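Local coordinates for interferon-inducible protein AIM2 (Mus musculus, PDB 4JBM) that senses double-stranded DNA in the cytosol through its HIN domain and nucleates the AIM2 inflammasome, leading to pyroptosis, at residues P87-V90 with V91-R95. Residues are numbered along the deposited sequence; the frame is centred on the assembly and turned at random.
Sequences PNNV and VKRAR. With nucleotides of chain C; nucleotides of chain D.
Asn89 and Arg93, one helical turn apart, bring two N-H donors side by side, with Asn89 ND2 only 3.2 Å from Arg93 NE, because both serve a single DNA phosphate oxygen. OP2 of DG8 in chain C accepts three hydrogen bonds: from Asn89 ND2, a short one at 2.5 Å, and from Arg93 NE and NH2 at 2.9 and 2.8 Å. The guanidinium meets the oxygen at its edge, where NE and NH2 can grip it together, and ND2 approaches the guanidinium edge in its plane, although the amide plane itself is turned 57° from that of the arginine. The short asparagine side chain puts an N-H donor on the phosphate close to the helix backbone and, being uncharged, can stand beside the arginine without adding a second positive charge; its CG stands anti to the backbone N (chi1 -156°), which carries the amide out to the phosphate while OD1 rests 3.5 Å from C5 of DC9 in chain C. Arginine adds reach and positive charge: its chain bends at chi3 (-66°), bringing one guanidinium face over Asn89 O.

The platform is the two-turn helix 88-95 between the two OB-type barrels of the HIN domain, a domain that binds double-stranded DNA through electrostatic contacts. Pro87, at the N-cap position, starts it with a weak bond from Val91 N to its carbonyl, and regular i to i+4 bonds follow, Lys92 N to Asn88 O at 2.9 Å among them. On the protein side, Ala94 is small enough to sit against Phe37 and Leu9 of the first barrel. Lys92 exploits its length instead: bent at chi3 and chi4, it lays CE 3.8 Å from C5 of DC9 in chain C, and NZ hydrogen-bonds to O6 of a guanine base.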
loop_
_atom_site.group_PDB
_atom_site.type_symbol
_atom_site.label_atom_id
_atom_site.label_comp_id
_atom_site.label_asym_id
_atom_site.label_seq_id
_atom_site.Cartn_x
_atom_site.Cartn_y
_atom_site.Cartn_z
ATOM N N PRO A 87 16.743 12.007 1.214
ATOM C CA PRO A 87 16.648 12.765 2.468
ATOM C C PRO A 87 15.893 11.978 3.541
ATOM O O PRO A 87 15.001 11.196 3.210
ATOM C CB PRO A 87 15.843 14.006 2.070
ATOM C CG PRO A 87 16.133 14.196 0.607
ATOM C CD PRO A 87 16.335 12.806 0.041
ATOM N N ASN A 88 16.252 12.177 4.806
ATOM C CA ASN A 88 15.630 11.437 5.894
ATOM C C ASN A 88 14.108 11.541 5.939
ATOM O O ASN A 88 13.419 10.532 6.147
ATOM C CB ASN A 88 16.197 11.896 7.242
ATOM C CG ASN A 88 17.628 11.431 7.468
ATOM O OD1 ASN A 88 18.079 10.451 6.868
ATOM N ND2 ASN A 88 18.356 12.154 8.316
ATOM N N ASN A 89 13.580 12.747 5.740
ATOM C CA ASN A 89 12.144 12.943 5.902
ATOM C C ASN A 89 11.326 12.408 4.722
ATOM O O ASN A 89 10.124 12.182 4.846
ATOM C CB ASN A 89 11.776 14.396 6.175
ATOM C CG ASN A 89 10.443 14.508 6.902
ATOM O OD1 ASN A 89 10.288 13.951 7.994
ATOM N ND2 ASN A 89 9.464 15.166 6.285
ATOM N N VAL A 90 11.970 12.270 3.567
ATOM C CA VAL A 90 11.331 11.633 2.426
ATOM C C VAL A 90 11.115 10.162 2.743
ATOM O O VAL A 90 10.025 9.635 2.518
ATOM C CB VAL A 90 12.162 11.789 1.139
ATOM C CG1 VAL A 90 11.472 11.092 -0.028
ATOM C CG2 VAL A 90 12.378 13.266 0.829
ATOM N N VAL A 91 12.142 9.507 3.290
ATOM C CA VAL A 91 12.007 8.125 3.766
ATOM C C VAL A 91 10.929 8.002 4.836
ATOM O O VAL A 91 10.031 7.143 4.755
ATOM C CB VAL A 91 13.325 7.610 4.366
ATOM C CG1 VAL A 91 13.155 6.180 4.878
ATOM C CG2 VAL A 91 14.422 7.685 3.338
ATOM N N LYS A 92 11.012 8.886 5.827
ATOM C CA LYS A 92 10.056 8.899 6.927
ATOM C C LYS A 92 8.624 9.063 6.419
ATOM O O LYS A 92 7.716 8.390 6.901
ATOM C CB LYS A 92 10.384 10.002 7.950
ATOM C CG LYS A 92 11.202 9.568 9.147
ATOM C CD LYS A 92 11.451 10.749 10.086
ATOM C CE LYS A 92 10.302 11.044 11.055
ATOM N NZ LYS A 92 10.146 9.988 12.121
ATOM N N ARG A 93 8.405 9.959 5.459
ATOM C CA ARG A 93 7.036 10.142 4.965
ATOM C C ARG A 93 6.588 8.968 4.100
ATOM O O ARG A 93 5.425 8.576 4.136
ATOM C CB ARG A 93 6.870 11.483 4.236
ATOM C CG ARG A 93 6.538 12.617 5.227
ATOM C CD ARG A 93 6.267 13.989 4.613
ATOM N NE ARG A 93 7.423 14.585 3.956
ATOM C CZ ARG A 93 7.626 14.569 2.643
ATOM N NH1 ARG A 93 6.730 14.014 1.840
ATOM N NH2 ARG A 93 8.710 15.137 2.131
ATOM N N ALA A 94 7.534 8.387 3.364
ATOM C CA ALA A 94 7.247 7.265 2.483
ATOM C C ALA A 94 6.744 6.094 3.281
ATOM O O ALA A 94 5.898 5.314 2.810
ATOM C CB ALA A 94 8.485 6.863 1.717
ATOM N N ARG A 95 7.290 5.961 4.486
ATOM C CA ARG A 95 6.971 4.822 5.335
ATOM C C ARG A 95 5.826 5.055 6.309
ATOM O O ARG A 95 5.292 4.101 6.874
ATOM C CB ARG A 95 8.217 4.383 6.115
ATOM C CG ARG A 95 9.382 3.900 5.249
ATOM C CD ARG A 95 9.054 2.589 4.545
ATOM N NE ARG A 95 8.869 1.464 5.470
ATOM C CZ ARG A 95 9.856 0.692 5.926
ATOM N NH1 ARG A 95 11.112 0.921 5.560
ATOM N NH2 ARG A 95 9.594 -0.312 6.750
ATOM P P DG C 8 10.032 18.064 4.324
ATOM O OP1 DG C 8 11.001 18.442 3.265
ATOM O OP2 DG C 8 9.376 16.734 4.317
ATOM O "O5'" DG C 8 10.729 18.257 5.749
ATOM C "C5'" DG C 8 11.235 19.571 6.063
ATOM C "C4'" DG C 8 11.741 19.558 7.487
ATOM O "O4'" DG C 8 10.653 19.588 8.439
ATOM C "C3'" DG C 8 12.584 18.325 7.800
ATOM O "O3'" DG C 8 13.794 18.731 8.391
ATOM C "C2'" DG C 8 11.723 17.494 8.745
ATOM C "C1'" DG C 8 10.859 18.567 9.396
ATOM N N9 DG C 8 9.554 18.062 9.790
ATOM C C8 DG C 8 8.675 17.307 9.049
ATOM N N7 DG C 8 7.578 16.986 9.683
ATOM C C5 DG C 8 7.745 17.555 10.937
ATOM C C6 DG C 8 6.880 17.540 12.047
ATOM O O6 DG C 8 5.750 17.023 12.148
ATOM N N1 DG C 8 7.447 18.239 13.109
ATOM C C2 DG C 8 8.670 18.872 13.086
ATOM N N2 DG C 8 9.020 19.501 14.214
ATOM N N3 DG C 8 9.493 18.887 12.045
ATOM C C4 DG C 8 8.959 18.215 11.013
ATOM O "O5'" DG D 1 8.330 1.508 9.553
ATOM C "C5'" DG D 1 7.463 2.623 9.399
ATOM C "C4'" DG D 1 6.475 2.679 10.543
ATOM O "O4'" DG D 1 7.192 2.833 11.793
ATOM C "C3'" DG D 1 5.485 3.827 10.517
ATOM O "O3'" DG D 1 4.393 3.478 11.336
ATOM C "C2'" DG D 1 6.323 4.931 11.151
ATOM C "C1'" DG D 1 7.017 4.165 12.277
ATOM N N9 DG D 1 8.325 4.730 12.655
ATOM C C8 DG D 1 9.342 5.146 11.829
ATOM N N7 DG D 1 10.397 5.606 12.460
ATOM C C5 DG D 1 10.051 5.510 13.797
ATOM C C6 DG D 1 10.774 5.860 14.963
ATOM O O6 DG D 1 11.904 6.327 15.028
ATOM N N1 DG D 1 10.068 5.617 16.141
ATOM C C2 DG D 1 8.807 5.071 16.154
ATOM N N2 DG D 1 8.262 4.886 17.359
ATOM N N3 DG D 1 8.120 4.738 15.066
ATOM C C4 DG D 1 8.790 4.974 13.928
ATOM P P DC C 9 14.976 17.670 8.646
ATOM O OP1 DC C 9 16.245 18.329 8.271
ATOM O OP2 DC C 9 14.636 16.354 8.055
ATOM O "O5'" DC C 9 14.918 17.479 10.233
ATOM C "C5'" DC C 9 14.710 18.610 11.086
ATOM C "C4'" DC C 9 14.363 18.116 12.475
ATOM O "O4'" DC C 9 12.954 17.785 12.587
ATOM C "C3'" DC C 9 15.109 16.844 12.870
ATOM O "O3'" DC C 9 15.525 16.998 14.187
ATOM C "C2'" DC C 9 14.057 15.745 12.773
ATOM C "C1'" DC C 9 12.843 16.537 13.228
ATOM N N1 DC C 9 11.526 15.942 12.892
ATOM C C2 DC C 9 10.535 15.949 13.870
ATOM O O2 DC C 9 10.794 16.445 14.975
ATOM N N3 DC C 9 9.324 15.405 13.585
ATOM C C4 DC C 9 9.102 14.881 12.371
ATOM N N4 DC C 9 7.889 14.354 12.109
ATOM C C5 DC C 9 10.111 14.872 11.365
ATOM C C6 DC C 9 11.299 15.404 11.662
#